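Local coordinates for protein alpha-1,2-mannosidase (Bacteroides thetaiotaomicron, PDB 2WW2) that acts as an inverting glycoside hydrolase of family GH92, a calcium-dependent family of alpha-mannosidases, and probably removes alpha-linked mannose from glycans, at residues Lys3-Phe7 and Val8-Asn12; Val114-Asn117 and Asn118-Thr122; Ala454-Cys457 and Ile458-Ala462; Gln468-Ala471 and Asp472-Gln476; Tyr605-Arg608 and Asn609-Lys613. All coordinates share one frame; numbering follows the deposited sequence. Where two conformers were deposited one is given.

How the contacts relate
Contact 3 is buried; the other four are partly buried. Contact 1, a turn near the N terminus tied by an aspartate, lies against helices 256-271 and 281-294, whereas contact 2 closes a hairpin of the N-terminal domain chiefly through backbone bonds. Contacts 3 to 5 belong to the catalytic domain. Only contacts 3 and 4 touch: helices 444-465 and 468-475 follow each other, with Y474 and Y475 of contact 4 lying against D455, A459 and R460 of contact 3. Contact 3 sets an arginine chain over an aromatic face; contact 4 relies on an amide-carboxylate bond. Contact 5, about 33 Å from contact 3 between centres, bridges its polar groups through water.

Contact 1 of 5, residues Lys3-Phe7 and Val8-Asn12; sequences KTVEF and VDYVN
E6 and D9 hold each other through two hydrogen bonds at the start of a short run of overlapping beta turns near the N terminus. The D9 carboxylate reaches back to the chain, and E6 N gives it a nearly straight bond of 2.8 Å to D9 OD2, at 166°, on the anti side of the carboxylate and tilted out of its plane. In return D9 N donates to E6 O at 2.9 Å. The next turn repeats this step, Y10 N bonding to F7 O at 3.1 Å, and V11 N to V8 O follows. With CG beside its own backbone N (chi1 -65°), D9 can fold over the turn in this way. A water lies between D9 OD2 and T4 O, while OD1 forms a salt bridge with R264 of helix 256-271, so both oxygens are engaged. E6 turns its own carboxylate the other way, where OE2 accepts from K3 N at 3.0 Å, met well above the carboxylate plane.

Packing follows on the side of Y10. V5 and Y10 cross at about a right angle, and helix 281-294 touches the same tyrosine through L284, R285 and Y288; F7 stacks on Y288. Because V5 CG1 stands anti to the backbone N (chi1 -177°), this methyl comes over one face of the Y10 ring in a CH-pi contact, where V5 CG1 lies 3.5 Å from Y10 CZ.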
# COMPACT_ATOMS: atom_id res chain seq x y z
N LYS A 3 -39.84 28.25 -10.70
CA LYS A 3 -39.76 26.85 -11.11
C LYS A 3 -40.25 25.95 -9.99
O LYS A 3 -40.13 26.30 -8.82
CB LYS A 3 -38.32 26.46 -11.47
CG LYS A 3 -37.77 27.10 -12.74
CD LYS A 3 -36.25 26.86 -12.83
CE LYS A 3 -35.53 27.64 -11.74
NZ LYS A 3 -34.06 27.39 -11.76
N THR A 4 -40.80 24.80 -10.37
CA THR A 4 -41.21 23.75 -9.46
C THR A 4 -40.07 23.27 -8.55
O THR A 4 -40.27 23.07 -7.34
CB THR A 4 -41.78 22.56 -10.28
OG1 THR A 4 -42.94 23.03 -10.99
CG2 THR A 4 -42.19 21.38 -9.37
N VAL A 5 -38.89 23.08 -9.11
CA VAL A 5 -37.72 22.78 -8.29
C VAL A 5 -36.74 23.93 -8.52
O VAL A 5 -36.25 24.12 -9.64
CB VAL A 5 -37.04 21.43 -8.68
CG1 VAL A 5 -35.84 21.12 -7.74
CG2 VAL A 5 -38.05 20.26 -8.61
N GLU A 6 -36.47 24.69 -7.47
CA GLU A 6 -35.62 25.87 -7.56
C GLU A 6 -34.18 25.47 -7.21
O GLU A 6 -33.95 24.42 -6.63
CB GLU A 6 -36.11 26.95 -6.57
CG GLU A 6 -37.54 27.47 -6.85
CD GLU A 6 -37.56 28.57 -7.91
OE1 GLU A 6 -36.51 28.82 -8.56
OE2 GLU A 6 -38.61 29.20 -8.12
N PHE A 7 -33.21 26.32 -7.54
CA PHE A 7 -31.82 25.96 -7.32
C PHE A 7 -31.51 25.61 -5.86
O PHE A 7 -30.78 24.64 -5.60
CB PHE A 7 -30.88 27.04 -7.86
CG PHE A 7 -30.86 27.09 -9.37
CD1 PHE A 7 -30.88 25.90 -10.10
CD2 PHE A 7 -30.86 28.28 -10.04
CE1 PHE A 7 -30.88 25.92 -11.49
CE2 PHE A 7 -30.87 28.31 -11.42
CZ PHE A 7 -30.88 27.13 -12.15
N VAL A 8 -32.11 26.34 -4.92
CA VAL A 8 -31.80 26.07 -3.49
C VAL A 8 -32.36 24.71 -3.06
O VAL A 8 -31.86 24.11 -2.13
CB VAL A 8 -32.31 27.21 -2.55
CG1 VAL A 8 -33.83 27.13 -2.41
CG2 VAL A 8 -31.65 27.13 -1.17
N ASP A 9 -33.38 24.21 -3.77
CA ASP A 9 -33.96 22.89 -3.48
C ASP A 9 -32.95 21.75 -3.73
O ASP A 9 -33.12 20.64 -3.21
CB ASP A 9 -35.23 22.62 -4.30
CG ASP A 9 -36.37 23.57 -3.94
OD1 ASP A 9 -36.45 23.94 -2.76
OD2 ASP A 9 -37.18 23.92 -4.83
N TYR A 10 -31.93 22.02 -4.52
CA TYR A 10 -30.90 21.02 -4.78
C TYR A 10 -29.83 20.96 -3.67
O TYR A 10 -29.03 20.03 -3.62
CB TYR A 10 -30.23 21.29 -6.13
CG TYR A 10 -31.15 21.03 -7.30
CD1 TYR A 10 -31.61 19.72 -7.56
CD2 TYR A 10 -31.54 22.05 -8.14
CE1 TYR A 10 -32.46 19.46 -8.65
CE2 TYR A 10 -32.41 21.79 -9.23
CZ TYR A 10 -32.85 20.50 -9.46
OH TYR A 10 -33.68 20.22 -10.52
N VAL A 11 -29.83 21.95 -2.78
CA VAL A 11 -28.73 22.07 -1.82
C VAL A 11 -28.88 21.10 -0.65
O VAL A 11 -29.91 21.10 0.02
CB VAL A 11 -28.58 23.50 -1.27
CG1 VAL A 11 -27.51 23.56 -0.15
CG2 VAL A 11 -28.24 24.47 -2.40
N ASN A 12 -27.83 20.31 -0.38
CA ASN A 12 -27.79 19.47 0.81
C ASN A 12 -26.67 19.96 1.71
O ASN A 12 -25.50 19.69 1.42
CB ASN A 12 -27.53 18.01 0.44
CG ASN A 12 -27.43 17.11 1.67
OD1 ASN A 12 -27.81 17.53 2.77
ND2 ASN A 12 -26.95 15.91 1.49
O HOH W 1 -39.52 24.65 -4.57

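Contact 2 of 5, residues Val114-Asn117 and Asn118-Thr122; sequences VTFN and NGLQT
F116 and L120 lie side by side and point the same way at the tip of the hairpin of strands 111-116 and 121-126. L120 CD2 meets F116 CD2 at 3.7 Å, and T122 CG2 approaches the ring obliquely. On the same side V114 and T122, a pair hydrogen-bonded in both directions through the backbone, run alongside each other with V114 CG1 4.0 Å from T122 CG2. T115 and Q121, a non-hydrogen-bonded pair, use the other face: with OG1 beside its backbone N (chi1 -57°), T115 turns that oxygen to within 3.3 Å of Q121 CG.

The connection is a type I turn with a G1 beta bulge. G119 N bonds to F116 O at 2.9 Å, and F116 N to L120 O at 2.8 Å, while N118 OD1 accepts from L120 N in an Asx turn. G119 has positive phi (95°), where a side chain would press on the preceding carbonyl.

M61, F64, M83 and V98 also touch F116, and an alanine here would probably open a gap among them and leave L120 CD2 without its ring. The polar work thus falls to the backbone and the Asx turn, with F116, L120 and V114 forming an apolar side.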
# COMPACT_ATOMS: atom_id res chain seq x y z
N VAL A 114 -36.10 20.11 13.07
CA VAL A 114 -35.91 18.78 13.66
C VAL A 114 -37.03 18.52 14.66
O VAL A 114 -37.52 19.46 15.32
CB VAL A 114 -34.52 18.64 14.31
CG1 VAL A 114 -34.39 19.61 15.50
CG2 VAL A 114 -34.24 17.20 14.75
N THR A 115 -37.48 17.27 14.74
CA THR A 115 -38.44 16.87 15.77
C THR A 115 -37.75 15.83 16.63
O THR A 115 -37.23 14.82 16.12
CB THR A 115 -39.70 16.29 15.14
OG1 THR A 115 -40.25 17.27 14.25
CG2 THR A 115 -40.75 15.91 16.21
N PHE A 116 -37.69 16.10 17.93
CA PHE A 116 -37.03 15.20 18.84
C PHE A 116 -37.88 13.98 19.12
O PHE A 116 -39.07 13.95 18.79
CB PHE A 116 -36.65 15.97 20.13
CG PHE A 116 -35.68 17.09 19.87
CD1 PHE A 116 -34.32 16.84 19.80
CD2 PHE A 116 -36.14 18.39 19.65
CE1 PHE A 116 -33.42 17.87 19.55
CE2 PHE A 116 -35.25 19.43 19.39
CZ PHE A 116 -33.88 19.16 19.34
N ASN A 117 -37.27 12.95 19.70
CA ASN A 117 -38.01 11.73 19.98
C ASN A 117 -39.19 11.99 20.91
O ASN A 117 -40.19 11.27 20.85
CB ASN A 117 -37.09 10.64 20.60
CG ASN A 117 -36.08 10.06 19.59
OD1 ASN A 117 -36.05 10.44 18.41
ND2 ASN A 117 -35.24 9.14 20.08
N ASN A 118 -39.10 13.01 21.76
CA ASN A 118 -40.19 13.31 22.70
C ASN A 118 -41.31 14.13 22.05
O ASN A 118 -42.28 14.50 22.71
CB ASN A 118 -39.67 14.03 23.96
CG ASN A 118 -39.02 15.37 23.65
OD1 ASN A 118 -39.16 15.87 22.54
ND2 ASN A 118 -38.30 15.94 24.61
N GLY A 119 -41.17 14.41 20.76
CA GLY A 119 -42.21 15.09 20.02
C GLY A 119 -42.04 16.59 19.91
O GLY A 119 -42.79 17.25 19.19
N LEU A 120 -41.06 17.16 20.61
CA LEU A 120 -40.85 18.59 20.50
C LEU A 120 -40.32 18.90 19.10
O LEU A 120 -39.36 18.27 18.65
CB LEU A 120 -39.85 19.09 21.56
CG LEU A 120 -39.60 20.61 21.60
CD1 LEU A 120 -39.26 21.06 23.05
CD2 LEU A 120 -38.50 21.07 20.61
N GLN A 121 -40.95 19.85 18.41
CA GLN A 121 -40.47 20.22 17.08
C GLN A 121 -39.95 21.64 17.11
O GLN A 121 -40.51 22.49 17.80
CB GLN A 121 -41.58 20.08 16.04
CG GLN A 121 -41.14 20.44 14.59
CD GLN A 121 -41.26 21.93 14.28
OE1 GLN A 121 -42.04 22.64 14.91
NE2 GLN A 121 -40.49 22.40 13.31
N THR A 122 -38.87 21.90 16.39
CA THR A 122 -38.38 23.27 16.27
C THR A 122 -37.76 23.49 14.89
O THR A 122 -37.25 22.55 14.28
CB THR A 122 -37.37 23.61 17.40
OG1 THR A 122 -37.01 24.99 17.32
CG2 THR A 122 -36.12 22.78 17.29

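Contact 3 of 5, residues Ala454-Cys457 and Ile458-Ala462; sequences ADWC and IARFA
W456 and R460, one turn apart on helix 444-465 of the GH92 catalytic domain, carry the main side-chain contact of this buried stretch; in this family the domain is an (alpha/alpha)6 barrel. The backbone is regular alpha helix. I458 N, A459 N, R460 N and F461 N donate to the carbonyls of A454, D455, W456 and C457, the R460 N to W456 O bond measuring 2.9 Å.

The polar side-chain ends look outward to other elements. D455 OD1 pairs in a salt bridge with R424, and its OD2 bonds to Y430 OH. W456 NE1 bonds to Y733 OH, and R460 NH2 to the carbonyl of G648, so the indole is held through its five-membered ring and the arginine at its tip, while the six-membered ring and the aliphatic part of R460 pack together.

Neighbouring helices add further packing: I458 meets M408 and T412 of helix 401-413, and F461 sets an edge-to-face ring contact with W392 of helix 383-393. A459 packs against Y474 and Y475 of the following helix, and D455 touches Y474.

The CH-pi interaction lies over one face of the W456 ring. The two side chains run side by side, pointing the same way. R460 bends at chi2 and chi3, which lays its aliphatic part over the indole and leaves the guanidinium plane only 19° from that of the indole. R460 CD is 3.6 Å from W456 CZ2, and R460 CG stands over the six-membered ring of W456, 3.7 Å from its centroid.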
# COMPACT_ATOMS: atom_id res chain seq x y z
N ALA A 454 3.70 34.16 -5.13
CA ALA A 454 3.27 35.46 -4.63
C ALA A 454 4.16 36.55 -5.23
O ALA A 454 3.70 37.64 -5.55
CB ALA A 454 3.33 35.51 -3.09
N ASP A 455 5.44 36.25 -5.37
CA ASP A 455 6.34 37.23 -5.95
C ASP A 455 6.01 37.48 -7.42
O ASP A 455 6.08 38.61 -7.91
CB ASP A 455 7.80 36.79 -5.76
CG ASP A 455 8.24 36.88 -4.31
OD1 ASP A 455 7.66 37.70 -3.56
OD2 ASP A 455 9.18 36.14 -3.92
N TRP A 456 5.66 36.42 -8.15
CA TRP A 456 5.17 36.59 -9.52
C TRP A 456 3.92 37.51 -9.51
O TRP A 456 3.81 38.43 -10.33
CB TRP A 456 4.90 35.23 -10.18
CG TRP A 456 4.22 35.34 -11.51
CD1 TRP A 456 4.81 35.46 -12.74
CD2 TRP A 456 2.81 35.35 -11.73
NE1 TRP A 456 3.84 35.55 -13.72
CE2 TRP A 456 2.60 35.48 -13.13
CE3 TRP A 456 1.69 35.25 -10.89
CZ2 TRP A 456 1.33 35.52 -13.70
CZ3 TRP A 456 0.43 35.28 -11.46
CH2 TRP A 456 0.26 35.43 -12.85
N CYS A 457 2.99 37.29 -8.58
CA CYS A 457 1.79 38.17 -8.52
C CYS A 457 2.18 39.63 -8.31
O CYS A 457 1.62 40.53 -8.93
CB CYS A 457 0.84 37.76 -7.39
SG CYS A 457 0.03 36.21 -7.65
N ILE A 458 3.14 39.87 -7.41
CA ILE A 458 3.55 41.25 -7.13
C ILE A 458 4.22 41.87 -8.34
O ILE A 458 4.02 43.06 -8.64
CB ILE A 458 4.46 41.35 -5.88
CG1 ILE A 458 3.64 40.99 -4.63
CG2 ILE A 458 5.09 42.77 -5.76
CD1 ILE A 458 4.53 40.75 -3.37
N ALA A 459 5.01 41.07 -9.06
CA ALA A 459 5.66 41.58 -10.28
C ALA A 459 4.59 42.00 -11.30
O ALA A 459 4.68 43.06 -11.93
CB ALA A 459 6.58 40.53 -10.88
N ARG A 460 3.59 41.14 -11.47
CA ARG A 460 2.51 41.42 -12.41
C ARG A 460 1.82 42.73 -12.03
O ARG A 460 1.52 43.55 -12.90
CB ARG A 460 1.50 40.28 -12.39
CG ARG A 460 2.01 38.99 -13.07
CD ARG A 460 1.63 39.05 -14.54
NE ARG A 460 0.18 39.02 -14.60
CZ ARG A 460 -0.59 39.44 -15.60
NH1 ARG A 460 -0.05 39.96 -16.72
NH2 ARG A 460 -1.90 39.32 -15.47
N PHE A 461 1.53 42.88 -10.74
CA PHE A 461 0.84 44.05 -10.21
C PHE A 461 1.66 45.30 -10.46
O PHE A 461 1.14 46.27 -11.03
CB PHE A 461 0.52 43.88 -8.71
CG PHE A 461 -0.39 44.95 -8.16
CD1 PHE A 461 -1.76 44.96 -8.46
CD2 PHE A 461 0.11 45.94 -7.31
CE1 PHE A 461 -2.59 45.94 -7.94
CE2 PHE A 461 -0.72 46.91 -6.79
CZ PHE A 461 -2.07 46.93 -7.12
N ALA A 462 2.93 45.27 -10.07
CA ALA A 462 3.79 46.44 -10.25
C ALA A 462 3.88 46.79 -11.74
O ALA A 462 3.83 47.96 -12.11
CB ALA A 462 5.18 46.19 -9.71

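Contact 4 of 5, residues Gln468-Ala471 and Asp472-Gln476; sequences QDIA and DQYYQ
Q468 and D472 join by a side-chain hydrogen bond, Q468 NE2 donating to D472 OD1 at 2.8 Å in a fairly straight line. The bond leaves in the amide plane of Q468 but meets the carboxylate from above, 38° out of its plane, and the two flat groups are turned 43° apart. A bend at chi2 (63°) turns the glutamine amide toward the aspartate. The same nitrogen also donates to E463 OE2, so one amide serves two acidic side chains. A leucine in its place would probably leave the D472 carboxylate without this donor and take from E463 a partner that now lies between the two negative groups.

These bonds belong to the first turns of helix 468-475, which follows helix 444-465 in the catalytic domain. In the backbone D472 N bonds to Q468 O at 2.8 Å, and Q473 N takes D469 O. The carbonyl of I470 receives Y474 N at 3.1 Å, while A471 O accepts a straight bond of 2.8 Å from Y475 N and a weak one from Y474 N.

The two tyrosine hydroxyls are satisfied elsewhere, Y474 OH by T412 OG1 and Y475 OH by E463 OE1, and Y474 makes a cation-pi contact with K477. Their rings pack on the preceding turn: I470 CG2 lies alongside Y474, 4.0 Å from CD2, and A471 CB is 4.1 Å from Y475 CE2.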
# COMPACT_ATOMS: atom_id res chain seq x y z
N GLN A 468 8.13 49.47 -13.53
CA GLN A 468 8.91 48.41 -14.14
C GLN A 468 10.12 47.95 -13.32
O GLN A 468 10.46 46.77 -13.33
CB GLN A 468 9.36 48.82 -15.55
CG GLN A 468 9.81 47.63 -16.39
CD GLN A 468 8.68 46.66 -16.64
OE1 GLN A 468 7.61 47.05 -17.10
NE2 GLN A 468 8.90 45.38 -16.31
N ASP A 469 10.77 48.86 -12.61
CA ASP A 469 11.91 48.48 -11.78
C ASP A 469 11.49 47.51 -10.68
O ASP A 469 12.11 46.47 -10.46
CB ASP A 469 12.57 49.71 -11.16
CG ASP A 469 13.43 50.48 -12.16
OD1 ASP A 469 13.85 49.87 -13.17
OD2 ASP A 469 13.69 51.68 -11.93
N ILE A 470 10.42 47.86 -9.98
CA ILE A 470 9.88 46.96 -8.96
C ILE A 470 9.39 45.66 -9.59
O ILE A 470 9.60 44.56 -9.04
CB ILE A 470 8.77 47.65 -8.14
CG1 ILE A 470 9.38 48.79 -7.30
CG2 ILE A 470 8.04 46.62 -7.24
CD1 ILE A 470 8.34 49.68 -6.62
N ALA A 471 8.73 45.76 -10.74
CA ALA A 471 8.29 44.53 -11.44
C ALA A 471 9.48 43.61 -11.74
O ALA A 471 9.44 42.41 -11.47
CB ALA A 471 7.52 44.87 -12.71
N ASP A 472 10.54 44.16 -12.31
CA ASP A 472 11.73 43.36 -12.62
C ASP A 472 12.37 42.78 -11.35
O ASP A 472 12.84 41.64 -11.35
CB ASP A 472 12.74 44.16 -13.46
CG ASP A 472 12.17 44.59 -14.83
OD1 ASP A 472 11.15 44.03 -15.29
OD2 ASP A 472 12.74 45.49 -15.45
N GLN A 473 12.37 43.52 -10.25
CA GLN A 473 12.87 42.96 -8.98
C GLN A 473 12.11 41.69 -8.60
O GLN A 473 12.70 40.71 -8.12
CB GLN A 473 12.72 43.95 -7.83
CG GLN A 473 13.74 45.07 -7.79
CD GLN A 473 13.37 46.11 -6.77
OE1 GLN A 473 13.29 47.30 -7.07
NE2 GLN A 473 13.09 45.66 -5.55
N TYR A 474 10.80 41.72 -8.80
CA TYR A 474 9.97 40.61 -8.37
C TYR A 474 9.93 39.48 -9.39
O TYR A 474 9.86 38.31 -9.00
CB TYR A 474 8.57 41.10 -7.94
CG TYR A 474 8.58 41.54 -6.49
CD1 TYR A 474 8.25 40.65 -5.48
CD2 TYR A 474 8.98 42.84 -6.14
CE1 TYR A 474 8.29 41.03 -4.15
CE2 TYR A 474 9.03 43.22 -4.81
CZ TYR A 474 8.70 42.31 -3.82
OH TYR A 474 8.73 42.68 -2.50
N TYR A 475 9.97 39.81 -10.68
CA TYR A 475 10.07 38.79 -11.72
C TYR A 475 11.34 37.96 -11.54
O TYR A 475 11.36 36.77 -11.86
CB TYR A 475 10.02 39.42 -13.12
CG TYR A 475 8.61 39.72 -13.62
CD1 TYR A 475 7.64 38.72 -13.62
CD2 TYR A 475 8.28 40.97 -14.14
CE1 TYR A 475 6.36 38.97 -14.10
CE2 TYR A 475 7.00 41.23 -14.62
CZ TYR A 475 6.05 40.23 -14.60
OH TYR A 475 4.78 40.46 -15.06
N GLN A 476 12.38 38.58 -10.99
CA GLN A 476 13.62 37.84 -10.71
C GLN A 476 13.40 36.73 -9.69
O GLN A 476 14.18 35.78 -9.64
CB GLN A 476 14.73 38.78 -10.24

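Contact 5 of 5, residues Tyr605-Arg608 and Asn609-Lys613; sequences YHLR and NVMDK
Helix 600-613 sets R608 and D612 one turn apart, and two waters join their polar ends. The side chains do not meet directly: R608 NE and D612 OD1 stay 5.3 Å apart. R608 NE donates to one water at 2.8 Å, which lies near R608 O and, more weakly, D612 OD1; R608 NH2 donates to a second water, also within reach of D612 OD1. Both waters lie in the guanidinium plane, at its edge. Bends at chi2 (-71°) and chi3 (-61°) curl the arginine back over its own turn, which brings NE within range of the water at R608 O. Its NH1 is held by N679 and S656, so the group is fixed from outside the helix as well, and a glycerol lies beside it.

The helix is part of the GH92 catalytic domain, and its apolar side faces helix 632-640, with L607 and V610 against W634. Backbone bonds run regularly along it, V610 N to H606 O at 2.8 Å among them, and R608 O takes D612 N.

On another side N609 uses both ends of its amide. N609 OD1 accepts from K613 NZ at 2.7 Å, in the carbonyl plane and on a lone pair, and K613 NZ also forms a salt bridge with E571. N609 ND2 donates to a water at 2.7 Å, which reaches H606 ND1 at 2.8 Å in the plane of that ring. Y605 runs alongside N609, its ring 28° from the amide plane, with Y605 OH 4.2 Å from N609 ND2.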
# COMPACT_ATOMS: atom_id res chain seq x y z
N TYR A 605 -10.71 13.83 -20.26
CA TYR A 605 -11.04 12.50 -19.74
C TYR A 605 -10.97 12.44 -18.22
O TYR A 605 -11.93 12.02 -17.56
CB TYR A 605 -10.14 11.41 -20.34
CG TYR A 605 -10.38 10.08 -19.68
CD1 TYR A 605 -11.47 9.29 -20.06
CD2 TYR A 605 -9.57 9.63 -18.65
CE1 TYR A 605 -11.71 8.06 -19.44
CE2 TYR A 605 -9.81 8.42 -18.02
CZ TYR A 605 -10.88 7.64 -18.42
OH TYR A 605 -11.10 6.44 -17.79
N HIS A 606 -9.82 12.83 -17.67
CA HIS A 606 -9.58 12.69 -16.23
C HIS A 606 -10.47 13.57 -15.37
O HIS A 606 -10.94 13.16 -14.31
CB HIS A 606 -8.11 12.95 -15.91
CG HIS A 606 -7.19 11.88 -16.40
ND1 HIS A 606 -7.26 10.58 -15.93
CD2 HIS A 606 -6.20 11.90 -17.33
CE1 HIS A 606 -6.35 9.85 -16.55
NE2 HIS A 606 -5.69 10.63 -17.40
N LEU A 607 -10.69 14.79 -15.83
CA LEU A 607 -11.59 15.70 -15.15
C LEU A 607 -12.99 15.08 -15.05
O LEU A 607 -13.59 15.02 -13.97
CB LEU A 607 -11.62 17.00 -15.95
CG LEU A 607 -12.25 18.23 -15.33
CD1 LEU A 607 -13.75 18.02 -15.34
CD2 LEU A 607 -11.68 18.49 -13.92
N ARG A 608 -13.52 14.61 -16.17
CA ARG A 608 -14.85 14.02 -16.13
C ARG A 608 -14.87 12.76 -15.26
O ARG A 608 -15.83 12.50 -14.54
CB ARG A 608 -15.38 13.77 -17.55
CG ARG A 608 -15.55 15.10 -18.33
CD ARG A 608 -16.74 15.90 -17.79
NE ARG A 608 -17.97 15.13 -17.95
CZ ARG A 608 -18.64 15.05 -19.10
NH1 ARG A 608 -18.22 15.71 -20.17
NH2 ARG A 608 -19.74 14.30 -19.19
N ASN A 609 -13.78 12.00 -15.28
CA ASN A 609 -13.69 10.80 -14.44
C ASN A 609 -13.73 11.17 -12.95
O ASN A 609 -14.49 10.58 -12.17
CB ASN A 609 -12.41 10.04 -14.81
CG ASN A 609 -12.45 8.59 -14.40
OD1 ASN A 609 -13.48 7.92 -14.47
ND2 ASN A 609 -11.30 8.08 -13.98
N VAL A 610 -12.94 12.17 -12.55
CA VAL A 610 -12.95 12.65 -11.16
C VAL A 610 -14.35 13.16 -10.74
O VAL A 610 -14.85 12.82 -9.68
CB VAL A 610 -11.87 13.75 -10.93
CG1 VAL A 610 -12.12 14.49 -9.62
CG2 VAL A 610 -10.45 13.12 -10.93
N MET A 611 -14.99 13.97 -11.58
CA MET A 611 -16.31 14.49 -11.23
C MET A 611 -17.30 13.35 -11.01
O MET A 611 -18.13 13.43 -10.09
CB MET A 611 -16.82 15.48 -12.28
CG MET A 611 -16.01 16.79 -12.31
SD MET A 611 -16.85 18.20 -13.06
CE MET A 611 -16.66 17.91 -14.82
N ASP A 612 -17.22 12.31 -11.82
CA ASP A 612 -18.13 11.18 -11.70
C ASP A 612 -17.80 10.30 -10.50
O ASP A 612 -18.69 9.79 -9.83
CB ASP A 612 -18.08 10.30 -12.96
CG ASP A 612 -18.82 10.93 -14.16
OD1 ASP A 612 -19.57 11.92 -14.00
OD2 ASP A 612 -18.63 10.40 -15.28
N LYS A 613 -16.51 10.10 -10.23
CA LYS A 613 -16.12 9.07 -9.25
C LYS A 613 -15.84 9.54 -7.83
O LYS A 613 -15.97 8.75 -6.90
CB LYS A 613 -14.95 8.25 -9.80
CG LYS A 613 -15.45 7.26 -10.84
CD LYS A 613 -14.42 6.91 -11.86
CE LYS A 613 -15.01 5.77 -12.73
NZ LYS A 613 -14.07 5.35 -13.75
O HOH W 2 -8.85 9.28 -14.03
O HOH W 3 -17.99 13.70 -15.59
O HOH W 4 -20.67 12.77 -16.81